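Local coordinates for FERM, ARHGEF and pleckstrin domain-containing protein 2 (Mus musculus, PDB 6D2K) that acts, as the full-length protein, as a guanine nucleotide exchange factor that activates RAC1, and contributes its FERM domain here, at residues K13-S17 and Y102-Q107; Y59-L63 and L81-K86; S238-F244 and C270-W274. All blocks are in the same frame, centred on the assembly; numbering follows the deposited sequence.

Interaction 1: residues K13-S17 and Y102-Q107; sequences KLLDS and YLFALQ
L15 lays its isobutyl group over the helix face formed by L103, L106 and Q107. Its CA-to-CB bond points toward helix 98-113, with chi1 m and chi2 t. CD1 of L15 comes 3.6 Å from O of L103 and 4.0 Å from CB of L103. CB of L15 lies 3.9 Å from CB of L106, an mt leucine pointing back toward the loop. CA of L15 lies 6.0 Å from CA of L106. Residues L14 to S17 form a type I beta turn, closed by S17 N to L14 O at 3.0 Å. CD1 of L106 packs 4.0 Å from CB of D16. The polar links run through water. Water 1 donates to O of L15 at 3.0 Å and to O of L106 at 2.9 Å. Water 2 donates to OD1 of D16 at 2.6 Å and lies 2.7 Å from OH of Y102. OD2 of D16 is hydrogen-bonded to OG1 of T18. This leucine contact, with water bridges at its edge, joins the ubiquitin-like lobe to the helical central lobe of the FERM domain. The turn links strands 8-13 and 19-24; L15 also touches L83 of strand 79-85, while helix 176-187 packs against Y102, F104 and A105.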
# COMPACT_ATOMS: atom_id res chain seq x y z
N LYS A 13 -9.76 9.64 4.95
CA LYS A 13 -10.30 9.14 3.70
C LYS A 13 -10.21 7.62 3.72
O LYS A 13 -9.13 7.07 3.85
CB LYS A 13 -9.53 9.71 2.50
CG LYS A 13 -10.12 9.32 1.15
CD LYS A 13 -9.37 9.99 -0.00
CE LYS A 13 -10.12 9.83 -1.32
NZ LYS A 13 -11.45 10.51 -1.30
N LEU A 14 -11.36 6.96 3.61
CA LEU A 14 -11.43 5.50 3.73
C LEU A 14 -11.19 4.87 2.37
O LEU A 14 -11.06 5.57 1.38
CB LEU A 14 -12.79 5.11 4.31
CG LEU A 14 -13.03 5.70 5.71
CD1 LEU A 14 -14.44 5.44 6.20
CD2 LEU A 14 -12.01 5.16 6.71
N LEU A 15 -11.11 3.54 2.33
CA LEU A 15 -10.74 2.84 1.10
C LEU A 15 -11.85 2.87 0.03
O LEU A 15 -11.57 2.71 -1.16
CB LEU A 15 -10.31 1.41 1.40
CG LEU A 15 -8.81 1.26 1.72
CD1 LEU A 15 -8.52 -0.09 2.36
CD2 LEU A 15 -7.98 1.45 0.44
N ASP A 16 -13.08 3.10 0.45
CA ASP A 16 -14.19 3.29 -0.49
C ASP A 16 -14.35 4.76 -0.92
O ASP A 16 -15.31 5.12 -1.61
CB ASP A 16 -15.50 2.73 0.08
CG ASP A 16 -15.91 3.41 1.38
OD1 ASP A 16 -16.84 2.93 2.05
OD2 ASP A 16 -15.29 4.44 1.71
N SER A 17 -13.42 5.61 -0.48
CA SER A 17 -13.36 7.02 -0.87
C SER A 17 -14.29 7.92 -0.05
O SER A 17 -14.26 9.14 -0.20
CB SER A 17 -13.61 7.21 -2.37
OG SER A 17 -12.38 7.33 -3.07
N TYR A 102 -12.46 -7.69 1.35
CA TYR A 102 -13.12 -6.55 0.71
C TYR A 102 -12.21 -5.31 0.74
O TYR A 102 -11.98 -4.68 -0.29
CB TYR A 102 -14.46 -6.27 1.40
CG TYR A 102 -15.05 -4.90 1.14
CD1 TYR A 102 -15.45 -4.52 -0.14
CD2 TYR A 102 -15.24 -4.01 2.18
CE1 TYR A 102 -16.00 -3.26 -0.37
CE2 TYR A 102 -15.80 -2.75 1.97
CZ TYR A 102 -16.18 -2.39 0.69
OH TYR A 102 -16.74 -1.15 0.47
N LEU A 103 -11.66 -4.98 1.90
CA LEU A 103 -10.74 -3.84 1.97
C LEU A 103 -9.50 -4.03 1.11
O LEU A 103 -9.04 -3.08 0.47
CB LEU A 103 -10.35 -3.53 3.42
CG LEU A 103 -11.50 -3.03 4.31
CD1 LEU A 103 -10.91 -2.56 5.63
CD2 LEU A 103 -12.33 -1.93 3.64
N PHE A 104 -8.97 -5.25 1.06
CA PHE A 104 -7.81 -5.50 0.20
C PHE A 104 -8.15 -5.31 -1.28
O PHE A 104 -7.35 -4.77 -2.04
CB PHE A 104 -7.21 -6.90 0.43
CG PHE A 104 -6.07 -6.91 1.42
CD1 PHE A 104 -4.76 -7.08 0.97
CD2 PHE A 104 -6.29 -6.77 2.78
CE1 PHE A 104 -3.69 -7.08 1.86
CE2 PHE A 104 -5.21 -6.78 3.69
CZ PHE A 104 -3.91 -6.94 3.22
N ALA A 105 -9.33 -5.76 -1.70
CA ALA A 105 -9.73 -5.54 -3.09
C ALA A 105 -9.83 -4.04 -3.40
O ALA A 105 -9.43 -3.61 -4.50
CB ALA A 105 -11.07 -6.24 -3.39
N LEU A 106 -10.33 -3.26 -2.44
CA LEU A 106 -10.42 -1.80 -2.62
C LEU A 106 -9.03 -1.18 -2.68
O LEU A 106 -8.79 -0.23 -3.43
CB LEU A 106 -11.21 -1.15 -1.47
CG LEU A 106 -12.73 -1.43 -1.45
CD1 LEU A 106 -13.39 -0.64 -0.32
CD2 LEU A 106 -13.33 -1.05 -2.79
N GLN A 107 -8.09 -1.72 -1.91
CA GLN A 107 -6.72 -1.20 -1.93
C GLN A 107 -6.09 -1.47 -3.30
O GLN A 107 -5.43 -0.60 -3.88
CB GLN A 107 -5.89 -1.87 -0.83
CG GLN A 107 -4.38 -1.57 -0.90
CD GLN A 107 -4.05 -0.15 -0.55
OE1 GLN A 107 -3.43 0.58 -1.33
NE2 GLN A 107 -4.44 0.27 0.62
O HOH W 1 -10.45 2.07 -3.86
O HOH W 2 -17.06 0.39 2.64

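Interaction 2: residues Y59-L63 and L81-K86; sequences YWIWL and LRLAVK
Two tryptophans of strand 60-62 reach across to strand 81-85, and each meets a basic side chain. The strand segments are not paired with each other. Their axes approach to 9.3 Å at 75°, and the nearest CA pairs, W62 with K86 and L63 with L81, are 8.5 Å apart. W60 and W62 share nearly the same rotamer, chi1 m (-67° in both) with chi2 of 97° and 108°. Both CA-to-CB bonds point toward the other strand. R82 has chi1 p and is then fully extended, which lays its guanidinium flat on the W60 indole, a stack with planes at 4°. CZ of R82 is 3.4 Å from CZ2 of W60 and 3.8 Å from the centroid of the W60 six-membered ring, also a cation-pi contact. Salt bridges to E114 and E52 hold the same guanidinium. K86 is t, t at chi1 and chi2, with chi3 at -128°, and runs over the face of W62. Its CE sits 3.9 Å from the centroid of the W62 five-membered ring, a CH-pi contact, and its NZ lies 5.0 Å from that centroid, a longer cation-pi contact. NZ of K86 also pairs with E279; water 3 accepts from NZ of K86 at 2.7 Å and donates to O of L63 at 2.8 Å. CH2 of W62 lies 3.7 Å from CB of A84. CB of L63 meets CD2 of L81 at 4.1 Å. Strand 49-54 lies between the two strands in the mixed sheet, whose 2-1-5-3-4 order marks the ubiquitin-like beta-grasp fold of the FERM N-terminal lobe.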
# COMPACT_ATOMS: atom_id res chain seq x y z
N TYR A 59 5.44 12.75 -1.02
CA TYR A 59 5.44 11.30 -0.81
C TYR A 59 4.63 10.87 0.42
O TYR A 59 4.43 11.64 1.35
CB TYR A 59 6.86 10.70 -0.85
CG TYR A 59 7.84 11.15 0.21
CD1 TYR A 59 7.79 10.62 1.50
CD2 TYR A 59 8.86 12.04 -0.09
CE1 TYR A 59 8.71 11.01 2.47
CE2 TYR A 59 9.78 12.44 0.88
CZ TYR A 59 9.70 11.92 2.16
OH TYR A 59 10.61 12.30 3.13
N TRP A 60 4.14 9.63 0.39
CA TRP A 60 3.28 9.15 1.47
C TRP A 60 4.09 8.68 2.67
O TRP A 60 5.10 7.99 2.53
CB TRP A 60 2.39 8.02 0.97
CG TRP A 60 1.37 8.47 -0.03
CD1 TRP A 60 1.47 8.40 -1.39
CD2 TRP A 60 0.11 9.08 0.25
NE1 TRP A 60 0.34 8.92 -1.97
CE2 TRP A 60 -0.51 9.35 -0.99
CE3 TRP A 60 -0.56 9.42 1.43
CZ2 TRP A 60 -1.76 9.94 -1.08
CZ3 TRP A 60 -1.80 10.01 1.34
CH2 TRP A 60 -2.39 10.26 0.09
N ILE A 61 3.63 9.05 3.86
CA ILE A 61 4.26 8.58 5.08
C ILE A 61 3.23 8.00 6.06
O ILE A 61 2.09 8.45 6.11
CB ILE A 61 5.16 9.67 5.71
CG1 ILE A 61 4.81 9.93 7.18
CG2 ILE A 61 5.13 10.96 4.89
CD1 ILE A 61 5.67 10.98 7.83
N TRP A 62 3.63 6.97 6.80
CA TRP A 62 2.75 6.31 7.75
C TRP A 62 2.64 7.03 9.09
O TRP A 62 3.63 7.52 9.65
CB TRP A 62 3.25 4.89 8.01
CG TRP A 62 3.15 4.00 6.82
CD1 TRP A 62 4.18 3.53 6.05
CD2 TRP A 62 1.95 3.45 6.27
NE1 TRP A 62 3.68 2.72 5.04
CE2 TRP A 62 2.32 2.66 5.16
CE3 TRP A 62 0.60 3.57 6.60
CZ2 TRP A 62 1.37 2.00 4.38
CZ3 TRP A 62 -0.33 2.90 5.83
CH2 TRP A 62 0.06 2.12 4.74
N LEU A 63 1.42 7.09 9.62
CA LEU A 63 1.23 7.56 10.99
C LEU A 63 1.86 6.58 11.97
O LEU A 63 1.60 5.38 11.89
CB LEU A 63 -0.27 7.73 11.29
CG LEU A 63 -0.60 8.38 12.63
CD1 LEU A 63 -0.29 9.87 12.58
CD2 LEU A 63 -2.05 8.17 12.97
N LEU A 81 -5.74 12.23 6.43
CA LEU A 81 -4.99 10.98 6.35
C LEU A 81 -5.87 10.02 5.59
O LEU A 81 -7.07 10.25 5.48
CB LEU A 81 -4.73 10.42 7.74
CG LEU A 81 -3.71 11.21 8.55
CD1 LEU A 81 -4.43 12.21 9.43
CD2 LEU A 81 -2.86 10.28 9.38
N ARG A 82 -5.29 8.95 5.05
CA ARG A 82 -6.11 7.94 4.39
C ARG A 82 -5.78 6.54 4.87
O ARG A 82 -4.65 6.23 5.22
CB ARG A 82 -6.01 8.03 2.87
CG ARG A 82 -4.74 7.48 2.26
CD ARG A 82 -4.79 7.68 0.75
NE ARG A 82 -3.66 7.08 0.06
CZ ARG A 82 -3.54 7.05 -1.26
NH1 ARG A 82 -2.48 6.48 -1.82
NH2 ARG A 82 -4.48 7.60 -2.02
N LEU A 83 -6.81 5.70 4.90
CA LEU A 83 -6.66 4.29 5.22
C LEU A 83 -5.93 3.58 4.10
O LEU A 83 -6.22 3.83 2.92
CB LEU A 83 -8.05 3.67 5.36
CG LEU A 83 -8.07 2.17 5.63
CD1 LEU A 83 -7.43 1.86 6.95
CD2 LEU A 83 -9.53 1.71 5.60
N ALA A 84 -5.01 2.69 4.46
CA ALA A 84 -4.29 1.91 3.47
C ALA A 84 -3.80 0.62 4.06
O ALA A 84 -3.53 0.54 5.27
CB ALA A 84 -3.09 2.71 2.93
N VAL A 85 -3.66 -0.40 3.22
CA VAL A 85 -2.93 -1.61 3.62
C VAL A 85 -1.44 -1.29 3.78
O VAL A 85 -0.81 -0.73 2.89
CB VAL A 85 -3.06 -2.70 2.56
CG1 VAL A 85 -2.11 -3.86 2.89
CG2 VAL A 85 -4.52 -3.18 2.43
N LYS A 86 -0.88 -1.64 4.94
CA LYS A 86 0.54 -1.47 5.17
C LYS A 86 1.31 -2.74 4.81
O LYS A 86 2.35 -2.68 4.17
CB LYS A 86 0.79 -1.10 6.64
CG LYS A 86 2.26 -0.82 6.95
CD LYS A 86 2.49 -0.63 8.44
CE LYS A 86 3.24 0.65 8.73
NZ LYS A 86 3.42 0.87 10.20
O HOH W 3 3.40 3.37 11.28

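Interaction 3: residues S238-F244 and C270-W274; sequences SFKRKRF and CKNFW
The thiol of C270 packs against the turn end of a beta hairpin, with SG of C270 only 3.3 Å from O of R243 and 3.6 Å from N of F244. The type II' turn from K240 to R243, whose second residue R241 has positive phi (56°) and psi -120°, is closed by K240 N to R243 O and R243 N to K240 O, both 2.9 Å. Strand 238-240 runs antiparallel to helix 270-274, at 174° with 8.4 Å between axes. CA of K242 lies 5.5 Å from CA of C270, and CA of F239 6.6 Å from CA of K271. SG of C270 (chi1 t) is 3.6 Å from CB of F239, with an oblique sulfur-aromatic contact to that ring. F239 (chi1 p) takes CA of K271 over its face, 4.0 Å from the centroid. CD2 of F239 packs 3.6 Å from CD2 of W274, the rings oblique at 47°. F244 (chi1 t) receives the edge of F273 on its face, centroids 5.0 Å apart. NE1 of W274 is hydrogen-bonded to O of L237, just beside these segments. The C-terminal helix is thus held to the edge hairpin of the PH-like lobe mainly by close apolar, aromatic and sulfur packing.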
# COMPACT_ATOMS: atom_id res chain seq x y z
N SER A 238 20.24 -1.07 8.67
CA SER A 238 20.65 0.17 9.32
C SER A 238 20.52 1.34 8.37
O SER A 238 20.41 1.16 7.17
CB SER A 238 22.12 0.09 9.77
OG SER A 238 22.30 -1.00 10.65
N PHE A 239 20.57 2.56 8.90
CA PHE A 239 20.66 3.71 8.02
C PHE A 239 21.55 4.77 8.67
O PHE A 239 21.60 4.86 9.90
CB PHE A 239 19.28 4.27 7.63
CG PHE A 239 18.64 5.14 8.68
CD1 PHE A 239 18.73 6.53 8.58
CD2 PHE A 239 17.97 4.59 9.76
CE1 PHE A 239 18.15 7.34 9.54
CE2 PHE A 239 17.38 5.40 10.73
CZ PHE A 239 17.48 6.79 10.61
N LYS A 240 22.26 5.52 7.84
CA LYS A 240 23.03 6.67 8.31
C LYS A 240 22.86 7.80 7.32
O LYS A 240 23.33 7.72 6.18
CB LYS A 240 24.51 6.33 8.44
CG LYS A 240 24.79 5.18 9.39
CD LYS A 240 26.30 4.98 9.55
CE LYS A 240 26.65 4.53 10.95
NZ LYS A 240 25.98 3.26 11.33
N ARG A 241 22.19 8.86 7.76
CA ARG A 241 21.92 10.01 6.90
C ARG A 241 21.18 9.52 5.66
O ARG A 241 20.09 8.96 5.80
CB ARG A 241 23.23 10.75 6.58
CG ARG A 241 23.04 12.18 6.12
CD ARG A 241 24.38 12.92 6.28
NE ARG A 241 24.37 14.27 5.72
CZ ARG A 241 24.88 15.32 6.35
NH1 ARG A 241 25.39 15.17 7.56
NH2 ARG A 241 24.85 16.51 5.77
N LYS A 242 21.74 9.72 4.46
CA LYS A 242 21.07 9.28 3.23
C LYS A 242 21.35 7.83 2.84
O LYS A 242 20.80 7.35 1.84
CB LYS A 242 21.45 10.17 2.04
CG LYS A 242 21.07 11.63 2.22
CD LYS A 242 21.20 12.39 0.91
CE LYS A 242 22.61 12.38 0.37
NZ LYS A 242 22.75 13.37 -0.73
N ARG A 243 22.19 7.15 3.61
CA ARG A 243 22.67 5.81 3.27
C ARG A 243 21.83 4.72 3.93
O ARG A 243 21.67 4.72 5.15
CB ARG A 243 24.13 5.64 3.73
CG ARG A 243 25.12 6.54 3.02
CD ARG A 243 26.44 6.66 3.80
NE ARG A 243 26.97 5.37 4.20
CZ ARG A 243 27.66 5.15 5.32
NH1 ARG A 243 27.89 6.15 6.16
NH2 ARG A 243 28.10 3.93 5.59
N PHE A 244 21.32 3.79 3.12
CA PHE A 244 20.62 2.60 3.62
C PHE A 244 21.56 1.40 3.57
O PHE A 244 22.15 1.13 2.53
CB PHE A 244 19.38 2.34 2.75
CG PHE A 244 18.61 1.11 3.14
CD1 PHE A 244 17.96 1.03 4.36
CD2 PHE A 244 18.53 0.04 2.27
CE1 PHE A 244 17.24 -0.11 4.69
CE2 PHE A 244 17.83 -1.10 2.59
CZ PHE A 244 17.19 -1.18 3.81
N CYS A 270 15.41 8.08 3.51
CA CYS A 270 16.18 6.91 3.90
C CYS A 270 15.60 6.30 5.18
O CYS A 270 15.35 5.09 5.27
CB CYS A 270 17.65 7.30 4.10
SG CYS A 270 18.68 5.88 4.43
N LYS A 271 15.39 7.15 6.19
CA LYS A 271 14.85 6.72 7.47
C LYS A 271 13.49 6.05 7.30
O LYS A 271 13.22 5.01 7.92
CB LYS A 271 14.70 7.94 8.39
CG LYS A 271 14.13 7.62 9.77
CD LYS A 271 14.26 8.85 10.66
CE LYS A 271 13.77 8.61 12.07
NZ LYS A 271 14.08 9.80 12.93
N ASN A 272 12.64 6.65 6.49
CA ASN A 272 11.32 6.10 6.25
C ASN A 272 11.38 4.73 5.58
O ASN A 272 10.58 3.86 5.91
CB ASN A 272 10.48 7.06 5.43
CG ASN A 272 10.04 8.26 6.23
OD1 ASN A 272 10.03 8.22 7.46
ND2 ASN A 272 9.66 9.33 5.53
N PHE A 273 12.29 4.54 4.63
CA PHE A 273 12.44 3.22 4.01
C PHE A 273 12.97 2.21 5.01
O PHE A 273 12.50 1.06 5.07
CB PHE A 273 13.32 3.25 2.77
CG PHE A 273 13.39 1.92 2.06
CD1 PHE A 273 12.25 1.35 1.54
CD2 PHE A 273 14.58 1.24 1.93
CE1 PHE A 273 12.30 0.11 0.91
CE2 PHE A 273 14.64 0.01 1.29
CZ PHE A 273 13.48 -0.56 0.78
N TRP A 274 13.97 2.60 5.80
CA TRP A 274 14.46 1.74 6.85
C TRP A 274 13.32 1.30 7.78
O TRP A 274 13.21 0.12 8.12
CB TRP A 274 15.56 2.47 7.65
CG TRP A 274 16.04 1.71 8.84
CD1 TRP A 274 16.96 0.68 8.86
CD2 TRP A 274 15.64 1.91 10.20
NE1 TRP A 274 17.14 0.24 10.15
CE2 TRP A 274 16.35 0.98 10.99
CE3 TRP A 274 14.77 2.80 10.82
CZ2 TRP A 274 16.19 0.90 12.37
CZ3 TRP A 274 14.61 2.72 12.19
CH2 TRP A 274 15.33 1.79 12.95

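Overall arrangement
Interactions 1 and 2 adjoin in the same sheet. K13 N meets L81 O at 2.8 Å and K13 O meets L83 N at 2.9 Å, so the loop of interaction 1 continues from a strand paired with that of interaction 2. Interaction 2 is the buried one; interactions 1 and 3 are partly buried. Interaction 1 joins the ubiquitin-like lobe to the central lobe through leucines and water. Interaction 2 pairs indoles with cations, while interaction 3 is aromatic and sulfur packing inside the PH-like lobe. Helix 267-284 connects the last two: CE1 of Y59 lies 3.6 Å from ND2 of N272. Interactions 1 and 3 lie about 30 Å apart, centre to centre.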